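PDB 6NWZ: carbohydrate deacetylase Agd3 from Neosartorya fumigata, which is a zinc-binding carbohydrate esterase that probably removes acetyl groups from N-acetylated sugars of galactosaminogalactan and is required for biofilm formation by this fungus. Local coordinates for residues Asp349-Thr354 against His388-Glu393; Asn305-Ile310 against Gly326-Asp331; Ala401-Glu406 against Leu444-Asp449. All coordinates share one frame; numbering follows the deposited sequence.

Contact 1 of 3, residues Asp349-Thr354 against His388-Glu393; sequences DLWPST and HTFTHE. With ZN (zinc ion), chain L.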
loop_
_atom_site.group_PDB
_atom_site.type_symbol
_atom_site.label_atom_id
_atom_site.label_comp_id
_atom_site.label_asym_id
_atom_site.label_seq_id
_atom_site.Cartn_x
_atom_site.Cartn_y
_atom_site.Cartn_z
ATOM N N ASP A 349 12.741 -8.518 -35.866
ATOM C CA ASP A 349 11.285 -8.494 -35.847
ATOM C C ASP A 349 10.725 -9.912 -35.812
ATOM O O ASP A 349 11.224 -10.812 -36.496
ATOM C CB ASP A 349 10.747 -7.747 -37.070
ATOM C CG ASP A 349 11.220 -6.303 -37.135
ATOM O OD1 ASP A 349 11.490 -5.713 -36.069
ATOM O OD2 ASP A 349 11.318 -5.752 -38.253
ATOM N N LEU A 350 9.687 -10.114 -34.996
ATOM C CA LEU A 350 8.959 -11.376 -34.980
ATOM C C LEU A 350 7.594 -11.297 -35.644
ATOM O O LEU A 350 7.060 -12.337 -36.044
ATOM C CB LEU A 350 8.774 -11.876 -33.539
ATOM C CG LEU A 350 10.036 -12.165 -32.726
ATOM C CD1 LEU A 350 9.677 -12.916 -31.458
ATOM C CD2 LEU A 350 11.046 -12.948 -33.545
ATOM N N TRP A 351 7.027 -10.103 -35.780
ATOM C CA TRP A 351 5.688 -9.969 -36.328
ATOM C C TRP A 351 5.658 -10.399 -37.793
ATOM O O TRP A 351 6.630 -10.178 -38.525
ATOM C CB TRP A 351 5.202 -8.525 -36.199
ATOM C CG TRP A 351 4.520 -8.232 -34.895
ATOM C CD1 TRP A 351 5.047 -8.371 -33.644
ATOM C CD2 TRP A 351 3.187 -7.741 -34.715
ATOM N NE1 TRP A 351 4.122 -8.006 -32.699
ATOM C CE2 TRP A 351 2.972 -7.613 -33.331
ATOM C CE3 TRP A 351 2.153 -7.401 -35.593
ATOM C CZ2 TRP A 351 1.765 -7.158 -32.802
ATOM C CZ3 TRP A 351 0.958 -6.950 -35.067
ATOM C CH2 TRP A 351 0.772 -6.833 -33.685
ATOM N N PRO A 352 4.572 -11.026 -38.245
ATOM C CA PRO A 352 4.422 -11.288 -39.679
ATOM C C PRO A 352 4.443 -9.987 -40.461
ATOM O O PRO A 352 3.912 -8.964 -40.022
ATOM C CB PRO A 352 3.059 -11.981 -39.777
ATOM C CG PRO A 352 2.838 -12.568 -38.428
ATOM C CD PRO A 352 3.470 -11.604 -37.462
ATOM N N SER A 353 5.075 -10.033 -41.631
ATOM C CA SER A 353 5.203 -8.840 -42.453
ATOM C C SER A 353 3.880 -8.406 -43.069
ATOM O O SER A 353 3.728 -7.225 -43.400
ATOM C CB SER A 353 6.238 -9.083 -43.549
ATOM O OG SER A 353 5.977 -10.305 -44.216
ATOM N N THR A 354 2.910 -9.325 -43.216
ATOM C CA THR A 354 1.700 -8.986 -43.967
ATOM C C THR A 354 0.806 -8.005 -43.214
ATOM O O THR A 354 0.519 -6.923 -43.755
ATOM C CB THR A 354 0.962 -10.264 -44.379
ATOM N N HIS A 388 -2.710 -4.799 -22.133
ATOM C CA HIS A 388 -1.651 -5.730 -21.756
ATOM C C HIS A 388 -0.858 -6.170 -22.988
ATOM O O HIS A 388 -0.330 -7.286 -23.034
ATOM C CB HIS A 388 -2.244 -6.933 -21.019
ATOM C CG HIS A 388 -1.241 -7.741 -20.255
ATOM N ND1 HIS A 388 -0.295 -7.171 -19.429
ATOM C CD2 HIS A 388 -1.050 -9.079 -20.179
ATOM C CE1 HIS A 388 0.441 -8.125 -18.884
ATOM N NE2 HIS A 388 0.002 -9.292 -19.323
ATOM N N THR A 389 -0.771 -5.278 -23.985
ATOM C CA THR A 389 -0.213 -5.503 -25.324
ATOM C C THR A 389 -1.067 -6.455 -26.155
ATOM O O THR A 389 -1.902 -7.194 -25.619
ATOM C CB THR A 389 1.230 -6.017 -25.273
ATOM O OG1 THR A 389 1.259 -7.357 -24.764
ATOM C CG2 THR A 389 2.082 -5.112 -24.406
ATOM N N PHE A 390 -0.864 -6.440 -27.473
ATOM C CA PHE A 390 -1.760 -7.165 -28.367
ATOM C C PHE A 390 -1.503 -8.668 -28.305
ATOM O O PHE A 390 -2.404 -9.449 -27.984
ATOM C CB PHE A 390 -1.614 -6.634 -29.796
ATOM C CG PHE A 390 -2.657 -7.151 -30.750
ATOM C CD1 PHE A 390 -3.998 -6.859 -30.562
ATOM C CD2 PHE A 390 -2.294 -7.917 -31.845
ATOM C CE1 PHE A 390 -4.957 -7.333 -31.445
ATOM C CE2 PHE A 390 -3.247 -8.393 -32.730
ATOM C CZ PHE A 390 -4.578 -8.101 -32.529
ATOM N N THR A 391 -0.271 -9.090 -28.584
ATOM C CA THR A 391 0.054 -10.507 -28.696
ATOM C C THR A 391 0.766 -11.060 -27.471
ATOM O O THR A 391 1.092 -12.253 -27.451
ATOM C CB THR A 391 0.920 -10.754 -29.937
ATOM O OG1 THR A 391 2.276 -10.384 -29.661
ATOM C CG2 THR A 391 0.417 -9.923 -31.094
ATOM N N HIS A 392 1.019 -10.228 -26.460
ATOM C CA HIS A 392 1.757 -10.623 -25.258
ATOM C C HIS A 392 3.207 -10.984 -25.576
ATOM O O HIS A 392 3.819 -11.804 -24.887
ATOM C CB HIS A 392 1.060 -11.775 -24.526
ATOM C CG HIS A 392 1.552 -11.986 -23.130
ATOM N ND1 HIS A 392 2.794 -12.520 -22.855
ATOM C CD2 HIS A 392 0.975 -11.732 -21.933
ATOM C CE1 HIS A 392 2.959 -12.585 -21.546
ATOM N NE2 HIS A 392 1.871 -12.114 -20.964
ATOM N N GLU A 393 3.770 -10.367 -26.614
ATOM C CA GLU A 393 5.165 -10.604 -26.965
ATOM C C GLU A 393 6.084 -10.043 -25.888
ATOM O O GLU A 393 5.931 -8.894 -25.462
ATOM C CB GLU A 393 5.498 -9.969 -28.315
ATOM C CG GLU A 393 6.966 -10.108 -28.723
ATOM C CD GLU A 393 7.290 -9.380 -30.016
ATOM O OE1 GLU A 393 6.410 -8.659 -30.531
ATOM O OE2 GLU A 393 8.425 -9.528 -30.521
HETATM ZN ZN ZN L . 0.739 -11.369 -18.990
#
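Glu393 reaches Trp351 with a stretched side chain: its CG is anti to the backbone N (chi1 177°) and the chain stays extended beyond it, so the carboxylate is delivered to the pyrrole edge of the indole. Thr391 presents a methyl instead; its OG1 stands between N and the carbonyl carbon (chi1 79°), which turns CG2 toward the benzo carbons, obliquely to the ring. Three side chains of segment 388-393 are spread along one indole. At the nitrogen end, Glu393 OE1 lies near the ring plane, 3.2 Å from Trp351 NE1, but the hydrogen bond is weak because it is strongly bent, at 126°. The main acceptor of this N-H is OE1 of Glu406 on helix 400-417; the same oxygen and Tyr330 OH are the partners of Thr391 OG1. At the benzo end, Thr391 CG2 comes within 3.5 Å of Trp351 CZ2, and Phe390 CD2, on a side chain set at about a right angle to the tryptophan, is 3.7 Å from Trp351 CH2. Leu350 adds an apolar flank to the carboxylate, its CD1 lying 3.7 Å from Glu393 OE2. The carboxylate therefore meets the pyrrole end of the buried tryptophan; the threonine methyl and Phe390 ring meet the benzo end. The same loop carries His388 and His392, whose NE2 atoms bind zinc at 2.2 Å and 2.4 Å and share it with Asp256. One aspartate and two histidines on a metal form the Asp-His-His triad familiar from NodB-type polysaccharide deacetylases, and the tryptophan packs against the loop that supplies both histidines.

Contact 2 of 3, residues Asn305-Ile310 against Gly326-Asp331; sequences NGNGNI and GGIEYD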
loop_
_atom_site.group_PDB
_atom_site.type_symbol
_atom_site.label_atom_id
_atom_site.label_comp_id
_atom_site.label_asym_id
_atom_site.label_seq_id
_atom_site.Cartn_x
_atom_site.Cartn_y
_atom_site.Cartn_z
ATOM N N ASN A 305 -5.437 -8.793 -23.826
ATOM C CA ASN A 305 -4.585 -9.091 -24.973
ATOM C C ASN A 305 -5.500 -9.317 -26.171
ATOM O O ASN A 305 -6.111 -10.382 -26.297
ATOM C CB ASN A 305 -3.711 -10.308 -24.710
ATOM C CG ASN A 305 -2.784 -10.108 -23.540
ATOM O OD1 ASN A 305 -3.105 -10.473 -22.410
ATOM N ND2 ASN A 305 -1.621 -9.527 -23.801
ATOM N N GLY A 306 -5.583 -8.317 -27.053
ATOM C CA GLY A 306 -6.517 -8.390 -28.164
ATOM C C GLY A 306 -6.295 -9.579 -29.080
ATOM O O GLY A 306 -7.255 -10.125 -29.632
ATOM N N ASN A 307 -5.038 -9.997 -29.258
ATOM C CA ASN A 307 -4.761 -11.104 -30.170
ATOM C C ASN A 307 -5.404 -12.398 -29.686
ATOM O O ASN A 307 -5.760 -13.256 -30.503
ATOM C CB ASN A 307 -3.251 -11.279 -30.343
ATOM C CG ASN A 307 -2.897 -12.257 -31.453
ATOM O OD1 ASN A 307 -3.156 -12.001 -32.630
ATOM N ND2 ASN A 307 -2.282 -13.377 -31.084
ATOM N N GLY A 308 -5.569 -12.556 -28.370
ATOM C CA GLY A 308 -6.287 -13.709 -27.859
ATOM C C GLY A 308 -7.740 -13.733 -28.292
ATOM O O GLY A 308 -8.352 -14.804 -28.377
ATOM N N ASN A 309 -8.313 -12.560 -28.567
ATOM C CA ASN A 309 -9.673 -12.505 -29.090
ATOM C C ASN A 309 -9.718 -12.950 -30.547
ATOM O O ASN A 309 -10.621 -13.693 -30.948
ATOM C CB ASN A 309 -10.231 -11.091 -28.931
ATOM C CG ASN A 309 -11.545 -10.895 -29.658
ATOM O OD1 ASN A 309 -11.661 -10.037 -30.530
ATOM N ND2 ASN A 309 -12.541 -11.696 -29.305
ATOM N N ILE A 310 -8.746 -12.519 -31.352
ATOM C CA ILE A 310 -8.736 -12.904 -32.759
ATOM C C ILE A 310 -8.439 -14.391 -32.905
ATOM O O ILE A 310 -9.029 -15.074 -33.751
ATOM C CB ILE A 310 -7.728 -12.044 -33.544
ATOM C CG1 ILE A 310 -7.976 -10.553 -33.292
ATOM C CG2 ILE A 310 -7.808 -12.360 -35.033
ATOM C CD1 ILE A 310 -9.323 -10.059 -33.775
ATOM N N GLY A 326 -6.531 -15.522 -39.323
ATOM C CA GLY A 326 -6.165 -15.667 -37.933
ATOM C C GLY A 326 -5.468 -14.424 -37.428
ATOM O O GLY A 326 -5.368 -13.413 -38.123
ATOM N N GLY A 327 -4.982 -14.506 -36.192
ATOM C CA GLY A 327 -4.282 -13.411 -35.555
ATOM C C GLY A 327 -2.792 -13.440 -35.819
ATOM O O GLY A 327 -2.304 -14.122 -36.723
ATOM N N ILE A 328 -2.059 -12.680 -35.008
ATOM C CA ILE A 328 -0.610 -12.586 -35.147
ATOM C C ILE A 328 0.027 -13.845 -34.577
ATOM O O ILE A 328 -0.276 -14.254 -33.450
ATOM C CB ILE A 328 -0.078 -11.326 -34.446
ATOM C CG1 ILE A 328 -0.720 -10.077 -35.049
ATOM C CG2 ILE A 328 1.435 -11.253 -34.556
ATOM C CD1 ILE A 328 -0.508 -9.954 -36.538
ATOM N N GLU A 329 0.917 -14.459 -35.351
ATOM C CA GLU A 329 1.512 -15.733 -34.980
ATOM C C GLU A 329 3.009 -15.697 -35.241
ATOM O O GLU A 329 3.451 -15.241 -36.299
ATOM C CB GLU A 329 0.863 -16.880 -35.759
ATOM C CG GLU A 329 0.842 -18.191 -35.011
ATOM C CD GLU A 329 -0.330 -19.063 -35.410
ATOM O OE1 GLU A 329 -0.567 -19.232 -36.626
ATOM O OE2 GLU A 329 -1.023 -19.566 -34.501
ATOM N N TYR A 330 3.783 -16.185 -34.274
ATOM C CA TYR A 330 5.239 -16.196 -34.352
ATOM C C TYR A 330 5.762 -17.200 -33.333
ATOM O O TYR A 330 5.022 -17.681 -32.472
ATOM C CB TYR A 330 5.825 -14.802 -34.098
ATOM C CG TYR A 330 5.351 -14.188 -32.800
ATOM C CD1 TYR A 330 6.015 -14.437 -31.605
ATOM C CD2 TYR A 330 4.226 -13.373 -32.766
ATOM C CE1 TYR A 330 5.575 -13.885 -30.414
ATOM C CE2 TYR A 330 3.780 -12.819 -31.584
ATOM C CZ TYR A 330 4.456 -13.076 -30.410
ATOM O OH TYR A 330 4.008 -12.524 -29.233
ATOM N N ASP A 331 7.052 -17.510 -33.442
ATOM C CA ASP A 331 7.723 -18.378 -32.481
ATOM C C ASP A 331 8.412 -17.529 -31.420
ATOM O O ASP A 331 9.154 -16.596 -31.746
ATOM C CB ASP A 331 8.740 -19.285 -33.174
ATOM C CG ASP A 331 8.083 -20.405 -33.953
ATOM O OD1 ASP A 331 7.626 -20.156 -35.088
ATOM O OD2 ASP A 331 8.021 -21.535 -33.425
#
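Here a helical side chain, that of Asn307, takes hold of the backbone of Ile328 in an irregular segment. The contact lies in the deacetylase domain, where helix 306-313, directly after strand 300-304, meets the long loop between helices 317-321 and 362-366. With CG anti to the backbone N (chi1 -170°), the Asn307 amide reaches across and pairs both of its ends with one residue. Its OD1 accepts from Ile328 N at 2.7 Å, fairly straight at 152°, the donor tilted from the carbonyl plane. Its ND2 gives a longer bond of 3.2 Å to Ile328 O, meeting that oxygen in the carbonyl plane on a lone pair while the oxygen lies some way out of the amide plane. Beside it, Asn307 OD1 is 3.4 Å from Gly327 CA. One helical turn along, Ile310 lays its CG2 methyl on the same glycine, 3.7 Å from Gly327 CA, while the rest of its side chain leads off to Trp360 and helix 362-366. A carboxamide can donate and accept at once, so one buried asparagine satisfies both N-H and C=O of Ile328; the two bonds read only its backbone, but the bare Gly327 beside it is what lets the amide come so close.

Contact 3 of 3, residues Ala401-Glu406 against Leu444-Asp449; sequences ADVFKE and LQAWWD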
loop_
_atom_site.group_PDB
_atom_site.type_symbol
_atom_site.label_atom_id
_atom_site.label_comp_id
_atom_site.label_asym_id
_atom_site.label_seq_id
_atom_site.Cartn_x
_atom_site.Cartn_y
_atom_site.Cartn_z
ATOM N N ALA A 401 9.931 -1.903 -33.926
ATOM C CA ALA A 401 8.823 -2.212 -34.825
ATOM C C ALA A 401 7.860 -3.215 -34.203
ATOM O O ALA A 401 6.639 -3.089 -34.357
ATOM C CB ALA A 401 9.356 -2.742 -36.155
ATOM N N ASP A 402 8.386 -4.225 -33.506
ATOM C CA ASP A 402 7.518 -5.199 -32.853
ATOM C C ASP A 402 6.704 -4.541 -31.747
ATOM O O ASP A 402 5.477 -4.687 -31.689
ATOM C CB ASP A 402 8.344 -6.361 -32.290
ATOM C CG ASP A 402 8.731 -7.384 -33.350
ATOM O OD1 ASP A 402 8.306 -7.243 -34.518
ATOM O OD2 ASP A 402 9.463 -8.338 -33.007
ATOM N N VAL A 403 7.374 -3.797 -30.864
ATOM C CA VAL A 403 6.678 -3.227 -29.717
ATOM C C VAL A 403 5.703 -2.144 -30.157
ATOM O O VAL A 403 4.633 -1.988 -29.557
ATOM C CB VAL A 403 7.695 -2.702 -28.689
ATOM C CG1 VAL A 403 6.975 -2.205 -27.451
ATOM C CG2 VAL A 403 8.684 -3.798 -28.326
ATOM N N PHE A 404 6.042 -1.390 -31.207
ATOM C CA PHE A 404 5.127 -0.366 -31.706
ATOM C C PHE A 404 3.798 -0.979 -32.124
ATOM O O PHE A 404 2.731 -0.419 -31.847
ATOM C CB PHE A 404 5.757 0.384 -32.880
ATOM C CG PHE A 404 4.977 1.600 -33.313
ATOM C CD1 PHE A 404 3.869 1.479 -34.140
ATOM C CD2 PHE A 404 5.354 2.863 -32.893
ATOM C CE1 PHE A 404 3.153 2.593 -34.533
ATOM C CE2 PHE A 404 4.642 3.980 -33.286
ATOM C CZ PHE A 404 3.541 3.845 -34.105
ATOM N N LYS A 405 3.844 -2.129 -32.798
ATOM C CA LYS A 405 2.617 -2.823 -33.158
ATOM C C LYS A 405 1.968 -3.492 -31.951
ATOM O O LYS A 405 0.738 -3.598 -31.895
ATOM C CB LYS A 405 2.901 -3.843 -34.263
ATOM C CG LYS A 405 3.341 -3.197 -35.573
ATOM C CD LYS A 405 3.362 -4.185 -36.726
ATOM C CE LYS A 405 4.591 -5.079 -36.681
ATOM N NZ LYS A 405 5.863 -4.334 -36.906
ATOM N N GLU A 406 2.768 -3.930 -30.973
ATOM C CA GLU A 406 2.200 -4.507 -29.757
ATOM C C GLU A 406 1.270 -3.523 -29.056
ATOM O O GLU A 406 0.240 -3.919 -28.500
ATOM C CB GLU A 406 3.317 -4.947 -28.810
ATOM C CG GLU A 406 4.039 -6.211 -29.233
ATOM C CD GLU A 406 3.171 -7.443 -29.108
ATOM O OE1 GLU A 406 3.180 -8.273 -30.043
ATOM O OE2 GLU A 406 2.478 -7.577 -28.076
ATOM N N LEU A 444 10.488 1.037 -24.737
ATOM C CA LEU A 444 9.910 2.153 -23.992
ATOM C C LEU A 444 9.604 3.338 -24.900
ATOM O O LEU A 444 8.629 4.062 -24.669
ATOM C CB LEU A 444 10.852 2.575 -22.863
ATOM C CG LEU A 444 11.202 1.513 -21.818
ATOM C CD1 LEU A 444 12.232 2.037 -20.832
ATOM C CD2 LEU A 444 9.956 1.056 -21.084
ATOM N N GLN A 445 10.423 3.554 -25.934
ATOM C CA GLN A 445 10.122 4.599 -26.906
ATOM C C GLN A 445 8.891 4.240 -27.731
ATOM O O GLN A 445 8.082 5.116 -28.061
ATOM C CB GLN A 445 11.330 4.836 -27.813
ATOM C CG GLN A 445 11.178 6.012 -28.770
ATOM C CD GLN A 445 11.255 7.355 -28.068
ATOM O OE1 GLN A 445 12.250 7.674 -27.417
ATOM N NE2 GLN A 445 10.199 8.149 -28.196
ATOM N N ALA A 446 8.733 2.959 -28.074
ATOM C CA ALA A 446 7.531 2.530 -28.781
ATOM C C ALA A 446 6.285 2.772 -27.939
ATOM O O ALA A 446 5.245 3.186 -28.464
ATOM C CB ALA A 446 7.644 1.057 -29.169
ATOM N N TRP A 447 6.369 2.516 -26.628
ATOM C CA TRP A 447 5.278 2.893 -25.735
ATOM C C TRP A 447 5.026 4.391 -25.801
ATOM O O TRP A 447 3.887 4.837 -25.970
ATOM C CB TRP A 447 5.587 2.500 -24.286
ATOM C CG TRP A 447 5.915 1.063 -24.023
ATOM C CD1 TRP A 447 6.015 0.054 -24.935
ATOM C CD2 TRP A 447 6.194 0.477 -22.743
ATOM N NE1 TRP A 447 6.342 -1.121 -24.305
ATOM C CE2 TRP A 447 6.456 -0.889 -22.959
ATOM C CE3 TRP A 447 6.247 0.977 -21.438
ATOM C CZ2 TRP A 447 6.766 -1.761 -21.918
ATOM C CZ3 TRP A 447 6.555 0.112 -20.408
ATOM C CH2 TRP A 447 6.811 -1.242 -20.653
ATOM N N TRP A 448 6.092 5.184 -25.666
ATOM C CA TRP A 448 5.939 6.630 -25.582
ATOM C C TRP A 448 5.436 7.223 -26.890
ATOM O O TRP A 448 4.724 8.232 -26.876
ATOM C CB TRP A 448 7.270 7.271 -25.188
ATOM C CG TRP A 448 7.161 8.732 -24.880
ATOM C CD1 TRP A 448 7.070 9.759 -25.777
ATOM C CD2 TRP A 448 7.135 9.332 -23.582
ATOM N NE1 TRP A 448 6.984 10.959 -25.116
ATOM C CE2 TRP A 448 7.024 10.724 -23.767
ATOM C CE3 TRP A 448 7.194 8.826 -22.279
ATOM C CZ2 TRP A 448 6.971 11.617 -22.699
ATOM C CZ3 TRP A 448 7.142 9.711 -21.221
ATOM C CH2 TRP A 448 7.033 11.093 -21.437
ATOM N N ASP A 449 5.807 6.628 -28.026
ATOM C CA ASP A 449 5.335 7.147 -29.303
ATOM C C ASP A 449 3.837 6.938 -29.477
ATOM O O ASP A 449 3.207 7.654 -30.263
ATOM C CB ASP A 449 6.127 6.511 -30.444
ATOM C CG ASP A 449 7.582 6.963 -30.465
ATOM O OD1 ASP A 449 7.945 7.849 -29.659
ATOM O OD2 ASP A 449 8.362 6.437 -31.287
#
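Val403 fits tightly between Ala446 and Trp447, and the contact opens from there toward Phe404 and Asp449. The short helical segments run in roughly the same direction, 38° apart, and their axes approach to 8.2 Å, a spacing that the small Ala446 permits. Its CB lies 3.7 Å from Val403 CG1 and 3.6 Å from Phe404 N, so the methyl rests on the opposite helix backbone as well as on a side chain. The same Val403 branch, placed anti to its own N (chi1 -176°), runs on to the edge of the Trp447 indole, where CG1 is 3.4 Å from Trp447 NE1, with CD1 next, close to the ring plane. The indole N-H is used beyond the two helices, on Gln395 OE1, while Leu444 CD2 lies over one ring face, toward its rim. On the other flank the fit is slacker. Phe404 turns only a ring edge to Asp449, with CE2 4.1 Å from Asp449 CB, and both residues are partly exposed. The Asp449 carboxylate looks to its own helix instead: Gln445 NE2 bonds Asp449 OD1 at 2.7 Å. No hydrogen bond crosses between the segments; their direct contact is apolar. Helix 400-417 links the neighbouring parallel strands 384-387 and 424-426, and helix 441-449 follows before strand 454-456, so the contact sets two successive connecting helices of the mixed sheet side by side.

The three contacts touch in series, with contact 1 in the middle and holding two ligands of a zinc ion. Its centre is about 8 Å from that of contact 2 and about 11 Å from that of contact 3, whereas the centres of contacts 2 and 3 are about 17 Å apart and the two do not touch. Contact 2 joins the histidine loop through Phe390 O and Asn307 N, 3.0 Å apart, and through Tyr330 OH and Thr391 OG1 at 2.8 Å. Contact 3 joins the tryptophan loop where Asp402 OD2 accepts from Leu350 N at 2.7 Å. Of the three, only contact 1 holds zinc ligands, Asp256 lying outside all of them; the side chains of Asn307 and Trp447 are each about 12 Å from the zinc, too far for the second shell.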